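Side-chain contacts in DUF3828 domain-containing protein (Bacteroides thetaiotaomicron, PDB 3KZT), which is of unknown function, a DUF3828 domain-containing protein that probably reaches the cell envelope as a lipoprotein: residues S21-E26 with G132-D137; E32-A37 with D79-A84; K98-N101 with Y105-N108. All blocks are in the same frame, centred on the assembly; numbering follows the deposited sequence.

All three contacts tie the long helix 13-41, or the hairpin it lies against, into one alpha-plus-beta domain. Contacts 1 and 2 sit on that helix with centres about 17 Å apart and meet where Ile-136 CD1 touches Phe-34 CD2 at 3.7 Å. Contact 3 joins the two strands at the opposite edge of the four-stranded sheet, its centre about 12 Å from contact 1, and the helix bridges them: Glu-24 CA lies 3.5 Å from Tyr-105 OH. Contacts 2 and 3, about 14 Å between centres, touch through Tyr-35 and Val-107. A 1,2-ethanediol bound to Tyr-105, probably from the crystallisation liquor, also lies about 4 Å from the side chain of Tyr-134.

Contact 1: residues S21-E26 with G132-D137; sequences SRIEQE and GQYLID
Tyr-134 reaches from the edge strand 133-139 across to Ile-23 and Glu-26 on helix 13-41, a helix-on-sheet contact in which the long N-terminal helix lies against a four-stranded antiparallel sheet. With CG beside the backbone N and anti to the carbonyl carbon (chi1 -67°), the tyrosine sends its ring toward the helix. Its side chain also rests on Val-127 and Asn-129 of the neighbouring strand 119-130 and on Met-30, one turn further along the helix.

The Glu-26 side chain can be followed outward. Its CB methylene packs against an aromatic carbon of the ring, Tyr-134 CE2, at 3.6 Å. CG, anti to the carbonyl carbon, continues into an extended chain, and CD stands 3.8 Å from Tyr-134 OH. At the tip the two oxygens divide the work. OE1 accepts a hydrogen bond from Tyr-134 OH at 2.7 Å, met on its anti side and 22° out of the carboxylate plane; carboxylate and ring planes stand 71° apart. OE2 turns to the helix itself, where one of two modelled conformers of Arg-22 brings NH1 to its syn side, in a bent salt bridge of 2.9 Å tilted out of the carboxylate plane. In that conformer the arginine would probably help keep the glutamate charged and restrain the carboxylate's rotation.

Ile-23 supplies the apolar part near the phenol oxygen. It too has two conformers; in one, its side chain crosses the tyrosine at about a right angle and CG2 lies 3.8 Å from Tyr-134 OH, with the CD1 methyl nearer that same oxygen.

Contact 2: residues E32-A37 with D79-A84; sequences EDFYEA and DPIIRA. With SO4 (sulfate ion), chain F.
Tyr-35 of helix 13-41 puts its phenol on a backbone carbonyl in the buried interior: OH donates to Ile-81 O at 2.7 Å, in the irregular loop between helix 63-75 and strand 96-101. The C=O...OH angle is 135° and the hydroxyl stands 24° out of the carbonyl plane, while the oxygen itself lies at the edge of the tyrosine ring.

In one of its two modelled conformers, the CG2 methyl of Ile-81, anti to the backbone N, touches both aromatic rings, Phe-34 CE2 at 3.5 Å and Tyr-35 CE2 at 3.6 Å, and CD1 reaches the edge of the phenylalanine ring in its plane. Phe-34 CE2 in turn sits over one face of Tyr-35, toward the rim. A phenylalanine in place of Tyr-35 would probably leave the buried Ile-81 O without its hydroxyl donor.

Beyond the core, the extended Arg-83 grips a sulfate, probably from the crystallisation liquor, with NH1 on O2 at 2.9 Å and NH2 on O1 at 2.8 Å. An Asx turn, Asp-79 OD1 accepting from Ile-81 N, and a G1 beta bulge in which Arg-83 and Ala-84 face Asp-79 shape the loop that packs against the helix.

Contact 3: residues K98-N101 with Y105-N108; sequences KHLN and YEVN. With EDO (1,2-ethanediol), chain C.
Lys-98 and Glu-106 form an antiparallel hydrogen-bonded pair in which both backbone groups are satisfied: Glu-106 N gives to Lys-98 O at 2.8 Å, nearly along the C=O axis, and Lys-98 N returns a bond to Glu-106 O at 3.1 Å. Their side chains run alongside each other, yet Lys-98 NZ stays 4.8 Å from Glu-106 OE2, too far for a salt bridge. That oxygen instead accepts from Asn-108 ND2 at 2.9 Å, through its anti lone pair and in the amide plane, while the amide oxygen of Asn-108 has a weak bond from Ser-122.

On the opposite face His-99 and Tyr-105 make the non-hydrogen-bonded pair. With CG anti to the histidine backbone N (chi1 -179°), the imidazole edge is turned onto the phenol face in an edge-to-face stack, planes at 60°, with His-99 CD2 3.6 Å from Tyr-105 CE2. NE2 of His-99 is bonded to the backbone O of Asp-102. Tyr-105 OH donates to O2 of a 1,2-ethanediol at 2.8 Å, a molecule also held by Asn-103.

Leu-100 lays CD2 on Glu-106 CB at 3.7 Å. Leu-100 and Asn-101 both face Trp-104 in a classic beta bulge, beside the turn of the beta hairpin formed by strands 96-101 and 104-111.

Contact 1: residues S21-E26 with G132-D137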
loop_
_atom_site.group_PDB
_atom_site.type_symbol
_atom_site.label_atom_id
_atom_site.label_comp_id
_atom_site.label_asym_id
_atom_site.label_seq_id
_atom_site.Cartn_x
_atom_site.Cartn_y
_atom_site.Cartn_z
ATOM N N SER A 21 25.913 -3.551 1.209
ATOM C CA SER A 21 24.654 -4.258 1.497
ATOM C C SER A 21 23.626 -3.373 2.230
ATOM O O SER A 21 22.450 -3.395 1.887
ATOM C CB SER A 21 24.912 -5.532 2.294
ATOM O OG SER A 21 23.710 -6.275 2.415
ATOM N N ARG A 22 24.096 -2.606 3.219
ATOM C CA ARG A 22 23.246 -1.679 3.987
ATOM C C ARG A 22 22.643 -0.606 3.085
ATOM O O ARG A 22 21.441 -0.406 3.079
ATOM C CB ARG A 22 24.084 -1.010 5.090
ATOM C CG ARG A 22 23.344 0.017 5.982
ATOM C CD ARG A 22 24.268 0.533 7.069
ATOM N NE ARG A 22 25.400 1.279 6.504
ATOM C CZ ARG A 22 25.376 2.561 6.070
ATOM N NH1 ARG A 22 24.254 3.315 6.111
ATOM N NH2 ARG A 22 26.504 3.102 5.578
ATOM N N ILE A 23 23.514 0.077 2.340
ATOM C CA ILE A 23 23.115 1.181 1.443
ATOM C C ILE A 23 22.110 0.712 0.379
ATOM O O ILE A 23 21.125 1.409 0.103
ATOM C CB ILE A 23 24.360 1.857 0.783
ATOM C CG1 ILE A 23 25.153 2.650 1.841
ATOM C CG2 ILE A 23 23.951 2.806 -0.337
ATOM C CD1 ILE A 23 24.405 3.834 2.411
ATOM N N GLU A 24 22.361 -0.470 -0.200
ATOM C CA GLU A 24 21.432 -1.079 -1.183
ATOM C C GLU A 24 20.062 -1.374 -0.578
ATOM O O GLU A 24 19.038 -1.103 -1.230
ATOM C CB GLU A 24 22.020 -2.350 -1.786
ATOM C CG GLU A 24 23.124 -2.069 -2.806
ATOM C CD GLU A 24 23.989 -3.274 -3.115
ATOM O OE1 GLU A 24 23.568 -4.421 -2.847
ATOM O OE2 GLU A 24 25.096 -3.072 -3.633
ATOM N N GLN A 25 20.040 -1.906 0.661
ATOM C CA GLN A 25 18.772 -2.162 1.374
ATOM C C GLN A 25 18.024 -0.891 1.726
ATOM O O GLN A 25 16.790 -0.893 1.697
ATOM C CB GLN A 25 18.969 -3.022 2.637
ATOM C CG GLN A 25 19.370 -4.480 2.381
ATOM C CD GLN A 25 18.331 -5.299 1.599
ATOM O OE1 GLN A 25 17.154 -4.931 1.500
ATOM N NE2 GLN A 25 18.778 -6.408 1.036
ATOM N N GLU A 26 18.761 0.183 2.068
ATOM C CA GLU A 26 18.161 1.509 2.295
ATOM C C GLU A 26 17.507 2.039 1.013
ATOM O O GLU A 26 16.400 2.545 1.067
ATOM C CB GLU A 26 19.205 2.533 2.802
ATOM C CG GLU A 26 19.725 2.248 4.212
ATOM C CD GLU A 26 20.846 3.180 4.669
ATOM O OE1 GLU A 26 21.164 4.187 3.982
ATOM O OE2 GLU A 26 21.410 2.899 5.731
ATOM N N GLY A 132 21.468 12.676 2.463
ATOM C CA GLY A 132 20.831 11.602 3.234
ATOM C C GLY A 132 19.504 11.065 2.715
ATOM O O GLY A 132 19.100 9.984 3.132
ATOM N N GLN A 133 18.823 11.812 1.821
ATOM C CA GLN A 133 17.530 11.394 1.226
ATOM C C GLN A 133 17.754 10.660 -0.085
ATOM O O GLN A 133 18.456 11.169 -0.948
ATOM C CB GLN A 133 16.646 12.618 0.923
ATOM C CG GLN A 133 16.183 13.389 2.142
ATOM C CD GLN A 133 15.161 12.628 2.941
ATOM O OE1 GLN A 133 15.454 12.152 4.046
ATOM N NE2 GLN A 133 13.957 12.459 2.376
ATOM N N TYR A 134 17.135 9.480 -0.229
ATOM C CA TYR A 134 17.187 8.695 -1.472
ATOM C C TYR A 134 16.042 9.122 -2.406
ATOM O O TYR A 134 14.914 9.309 -1.961
ATOM C CB TYR A 134 17.092 7.201 -1.182
ATOM C CG TYR A 134 18.284 6.655 -0.441
ATOM C CD1 TYR A 134 19.444 6.299 -1.128
ATOM C CD2 TYR A 134 18.260 6.488 0.952
ATOM C CE1 TYR A 134 20.544 5.778 -0.464
ATOM C CE2 TYR A 134 19.366 5.971 1.630
ATOM C CZ TYR A 134 20.506 5.618 0.904
ATOM O OH TYR A 134 21.600 5.110 1.525
ATOM N N LEU A 135 16.363 9.291 -3.689
ATOM C CA LEU A 135 15.404 9.710 -4.723
ATOM C C LEU A 135 15.686 8.924 -5.980
ATOM O O LEU A 135 16.828 8.558 -6.220
ATOM C CB LEU A 135 15.559 11.204 -5.024
ATOM C CG LEU A 135 15.250 12.197 -3.901
ATOM C CD1 LEU A 135 15.681 13.590 -4.290
ATOM C CD2 LEU A 135 13.775 12.167 -3.570
ATOM N N ILE A 136 14.641 8.648 -6.772
ATOM C CA ILE A 136 14.800 7.960 -8.046
ATOM C C ILE A 136 15.091 9.071 -9.069
ATOM O O ILE A 136 14.303 9.996 -9.193
ATOM C CB ILE A 136 13.536 7.150 -8.441
ATOM C CG1 ILE A 136 13.250 6.044 -7.401
ATOM C CG2 ILE A 136 13.730 6.514 -9.773
ATOM C CD1 ILE A 136 11.945 5.309 -7.599
ATOM N N ASP A 137 16.231 8.992 -9.762
ATOM C CA ASP A 137 16.624 10.022 -10.777
ATOM C C ASP A 137 16.543 9.566 -12.246
ATOM O O ASP A 137 16.771 10.377 -13.137
ATOM C CB ASP A 137 17.997 10.647 -10.456
ATOM C CG ASP A 137 19.162 9.672 -10.593
ATOM O OD1 ASP A 137 18.964 8.438 -10.633
ATOM O OD2 ASP A 137 20.303 10.160 -10.639
#

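Contact 2: residues E32-A37 with D79-A84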
loop_
_atom_site.group_PDB
_atom_site.type_symbol
_atom_site.label_atom_id
_atom_site.label_comp_id
_atom_site.label_asym_id
_atom_site.label_seq_id
_atom_site.Cartn_x
_atom_site.Cartn_y
_atom_site.Cartn_z
ATOM N N GLU A 32 10.573 0.682 -2.571
ATOM C CA GLU A 32 9.362 -0.008 -2.053
ATOM C C GLU A 32 8.295 0.956 -1.532
ATOM O O GLU A 32 7.112 0.774 -1.827
ATOM C CB GLU A 32 9.729 -0.955 -0.925
ATOM C CG GLU A 32 10.436 -2.227 -1.404
ATOM C CD GLU A 32 10.981 -3.081 -0.271
ATOM O OE1 GLU A 32 10.977 -2.629 0.892
ATOM O OE2 GLU A 32 11.413 -4.224 -0.555
ATOM N N ASP A 33 8.727 1.961 -0.755
ATOM C CA ASP A 33 7.807 3.003 -0.197
ATOM C C ASP A 33 7.164 3.823 -1.282
ATOM O O ASP A 33 5.979 4.145 -1.183
ATOM C CB ASP A 33 8.537 3.984 0.741
ATOM C CG ASP A 33 9.044 3.337 2.023
ATOM O OD1 ASP A 33 8.697 2.177 2.332
ATOM O OD2 ASP A 33 9.818 4.009 2.716
ATOM N N PHE A 34 7.957 4.213 -2.288
ATOM C CA PHE A 34 7.421 4.945 -3.440
ATOM C C PHE A 34 6.319 4.156 -4.159
ATOM O O PHE A 34 5.224 4.683 -4.358
ATOM C CB PHE A 34 8.520 5.328 -4.456
ATOM C CG PHE A 34 7.971 5.814 -5.753
ATOM C CD1 PHE A 34 7.120 6.924 -5.787
ATOM C CD2 PHE A 34 8.256 5.149 -6.956
ATOM C CE1 PHE A 34 6.571 7.368 -6.989
ATOM C CE2 PHE A 34 7.712 5.601 -8.169
ATOM C CZ PHE A 34 6.870 6.704 -8.180
ATOM N N TYR A 35 6.621 2.910 -4.541
ATOM C CA TYR A 35 5.656 2.068 -5.288
ATOM C C TYR A 35 4.389 1.716 -4.515
ATOM O O TYR A 35 3.308 1.703 -5.098
ATOM C CB TYR A 35 6.328 0.805 -5.889
ATOM C CG TYR A 35 6.953 1.089 -7.226
ATOM C CD1 TYR A 35 8.243 1.615 -7.325
ATOM C CD2 TYR A 35 6.242 0.868 -8.404
ATOM C CE1 TYR A 35 8.816 1.906 -8.559
ATOM C CE2 TYR A 35 6.797 1.149 -9.641
ATOM C CZ TYR A 35 8.088 1.666 -9.722
ATOM O OH TYR A 35 8.653 1.947 -10.938
ATOM N N GLU A 36 4.516 1.452 -3.215
ATOM C CA GLU A 36 3.330 1.195 -2.366
ATOM C C GLU A 36 2.458 2.451 -2.198
ATOM O O GLU A 36 1.227 2.362 -2.298
ATOM C CB GLU A 36 3.727 0.599 -1.021
ATOM C CG GLU A 36 4.162 -0.854 -1.160
ATOM C CD GLU A 36 4.897 -1.400 0.041
ATOM O OE1 GLU A 36 4.828 -0.806 1.154
ATOM O OE2 GLU A 36 5.557 -2.451 -0.132
ATOM N N ALA A 37 3.102 3.605 -1.968
ATOM C CA ALA A 37 2.402 4.907 -1.854
ATOM C C ALA A 37 1.741 5.306 -3.177
ATOM O O ALA A 37 0.576 5.688 -3.200
ATOM C CB ALA A 37 3.374 5.995 -1.413
ATOM N N ASP A 79 1.349 4.511 -18.124
ATOM C CA ASP A 79 2.125 5.103 -17.057
ATOM C C ASP A 79 3.508 4.390 -17.091
ATOM O O ASP A 79 3.573 3.191 -16.839
ATOM C CB ASP A 79 1.413 4.885 -15.715
ATOM C CG ASP A 79 2.033 5.670 -14.575
ATOM O OD1 ASP A 79 3.229 6.003 -14.625
ATOM O OD2 ASP A 79 1.305 5.946 -13.613
ATOM N N PRO A 80 4.604 5.130 -17.418
ATOM C CA PRO A 80 5.933 4.477 -17.439
ATOM C C PRO A 80 6.463 3.943 -16.055
ATOM O O PRO A 80 7.332 3.049 -16.043
ATOM C CB PRO A 80 6.849 5.592 -17.971
ATOM C CG PRO A 80 6.180 6.824 -17.569
ATOM C CD PRO A 80 4.729 6.566 -17.744
ATOM N N ILE A 81 5.936 4.490 -14.934
ATOM C CA ILE A 81 6.330 4.053 -13.586
ATOM C C ILE A 81 5.900 2.592 -13.348
ATOM O O ILE A 81 6.684 1.795 -12.850
ATOM C CB ILE A 81 5.732 4.976 -12.473
ATOM C CG1 ILE A 81 6.302 6.409 -12.573
ATOM C CG2 ILE A 81 6.053 4.410 -11.064
ATOM C CD1 ILE A 81 5.598 7.407 -11.677
ATOM N N ILE A 82 4.653 2.264 -13.735
ATOM C CA ILE A 82 4.079 0.878 -13.617
ATOM C C ILE A 82 4.030 0.070 -14.949
ATOM O O ILE A 82 3.711 -1.136 -14.926
ATOM C CB ILE A 82 2.638 0.875 -12.947
ATOM C CG1 ILE A 82 1.620 1.739 -13.718
ATOM C CG2 ILE A 82 2.723 1.365 -11.508
ATOM C CD1 ILE A 82 0.186 1.570 -13.271
ATOM N N ARG A 83 4.358 0.721 -16.086
ATOM C CA ARG A 83 4.244 0.118 -17.442
ATOM C C ARG A 83 2.844 -0.468 -17.656
ATOM O O ARG A 83 2.681 -1.638 -18.037
ATOM C CB ARG A 83 5.354 -0.912 -17.691
ATOM C CG ARG A 83 6.710 -0.305 -17.720
ATOM C CD ARG A 83 7.757 -1.327 -18.013
ATOM N NE ARG A 83 9.076 -0.707 -18.160
ATOM C CZ ARG A 83 10.197 -1.340 -18.543
ATOM N NH1 ARG A 83 10.203 -2.658 -18.828
ATOM N NH2 ARG A 83 11.340 -0.645 -18.641
ATOM N N ALA A 84 1.844 0.360 -17.365
ATOM C CA ALA A 84 0.445 -0.031 -17.440
ATOM C C ALA A 84 -0.407 1.226 -17.383
ATOM O O ALA A 84 0.099 2.298 -17.042
ATOM C CB ALA A 84 0.097 -0.943 -16.299
HETATM S S SO4 F . 13.943 -2.358 -19.906
HETATM O O1 SO4 F . 14.004 -0.931 -19.585
HETATM O O2 SO4 F . 13.045 -3.048 -18.986
HETATM O O3 SO4 F . 15.281 -2.937 -19.791
HETATM O O4 SO4 F . 13.453 -2.526 -21.275
#

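Contact 3: residues K98-N101 with Y105-N108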
loop_
_atom_site.group_PDB
_atom_site.type_symbol
_atom_site.label_atom_id
_atom_site.label_comp_id
_atom_site.label_asym_id
_atom_site.label_seq_id
_atom_site.Cartn_x
_atom_site.Cartn_y
_atom_site.Cartn_z
ATOM N N LYS A 98 15.111 -5.253 -6.235
ATOM C CA LYS A 98 16.460 -5.767 -6.019
ATOM C C LYS A 98 17.492 -4.930 -6.744
ATOM O O LYS A 98 17.175 -4.244 -7.728
ATOM C CB LYS A 98 16.569 -7.249 -6.433
ATOM C CG LYS A 98 16.710 -7.552 -7.950
ATOM C CD LYS A 98 16.823 -9.056 -8.172
ATOM C CE LYS A 98 17.303 -9.393 -9.569
ATOM N NZ LYS A 98 17.405 -10.867 -9.744
ATOM N N HIS A 99 18.730 -5.018 -6.267
ATOM C CA HIS A 99 19.853 -4.296 -6.850
ATOM C C HIS A 99 20.329 -4.983 -8.131
ATOM O O HIS A 99 20.384 -6.215 -8.184
ATOM C CB HIS A 99 20.994 -4.227 -5.842
ATOM C CG HIS A 99 22.190 -3.489 -6.333
ATOM N ND1 HIS A 99 23.414 -4.093 -6.491
ATOM C CD2 HIS A 99 22.351 -2.202 -6.716
ATOM C CE1 HIS A 99 24.284 -3.206 -6.935
ATOM N NE2 HIS A 99 23.666 -2.050 -7.077
ATOM N N LEU A 100 20.660 -4.175 -9.149
ATOM C CA LEU A 100 21.219 -4.665 -10.408
ATOM C C LEU A 100 22.740 -4.454 -10.366
ATOM O O LEU A 100 23.488 -5.402 -10.121
ATOM C CB LEU A 100 20.553 -3.962 -11.628
ATOM C CG LEU A 100 19.084 -4.272 -11.932
ATOM C CD1 LEU A 100 18.610 -3.396 -13.104
ATOM C CD2 LEU A 100 18.875 -5.753 -12.250
ATOM N N ASN A 101 23.164 -3.207 -10.543
ATOM C CA ASN A 101 24.574 -2.833 -10.543
ATOM C C ASN A 101 24.671 -1.327 -10.306
ATOM O O ASN A 101 23.759 -0.579 -10.701
ATOM C CB ASN A 101 25.231 -3.197 -11.884
ATOM C CG ASN A 101 24.600 -2.467 -13.064
ATOM O OD1 ASN A 101 23.410 -2.653 -13.366
ATOM N ND2 ASN A 101 25.389 -1.616 -13.727
ATOM N N TYR A 105 18.532 -0.372 -9.872
ATOM C CA TYR A 105 17.728 -1.360 -9.153
ATOM C C TYR A 105 16.635 -1.781 -10.125
ATOM O O TYR A 105 16.374 -1.067 -11.091
ATOM C CB TYR A 105 17.140 -0.732 -7.858
ATOM C CG TYR A 105 18.222 -0.342 -6.875
ATOM C CD1 TYR A 105 18.928 0.851 -7.027
ATOM C CD2 TYR A 105 18.559 -1.171 -5.804
ATOM C CE1 TYR A 105 19.947 1.206 -6.148
ATOM C CE2 TYR A 105 19.577 -0.825 -4.911
ATOM C CZ TYR A 105 20.260 0.360 -5.088
ATOM O OH TYR A 105 21.261 0.705 -4.237
ATOM N N GLU A 106 16.025 -2.933 -9.882
ATOM C CA GLU A 106 14.961 -3.470 -10.738
ATOM C C GLU A 106 13.702 -3.618 -9.888
ATOM O O GLU A 106 13.753 -4.262 -8.851
ATOM C CB GLU A 106 15.390 -4.836 -11.299
ATOM C CG GLU A 106 14.345 -5.538 -12.178
ATOM C CD GLU A 106 14.860 -6.833 -12.750
ATOM O OE1 GLU A 106 15.518 -6.789 -13.815
ATOM O OE2 GLU A 106 14.579 -7.898 -12.160
ATOM N N VAL A 107 12.591 -3.013 -10.339
ATOM C CA VAL A 107 11.283 -3.116 -9.671
ATOM C C VAL A 107 10.469 -4.174 -10.420
ATOM O O VAL A 107 10.092 -3.953 -11.578
ATOM C CB VAL A 107 10.526 -1.773 -9.688
ATOM C CG1 VAL A 107 9.093 -1.951 -9.142
ATOM C CG2 VAL A 107 11.289 -0.729 -8.868
ATOM N N ASN A 108 10.212 -5.308 -9.756
ATOM C CA ASN A 108 9.458 -6.438 -10.327
ATOM C C ASN A 108 8.088 -6.570 -9.692
ATOM O O ASN A 108 7.968 -6.459 -8.469
ATOM C CB ASN A 108 10.221 -7.739 -10.109
ATOM C CG ASN A 108 11.549 -7.752 -10.822
ATOM O OD1 ASN A 108 11.599 -7.744 -12.040
ATOM N ND2 ASN A 108 12.651 -7.759 -10.048
HETATM C C1 EDO C . 22.722 5.067 -3.547
HETATM O O1 EDO C . 23.891 5.666 -4.117
HETATM C C2 EDO C . 21.984 4.250 -4.599
HETATM O O2 EDO C . 22.696 3.040 -4.898
#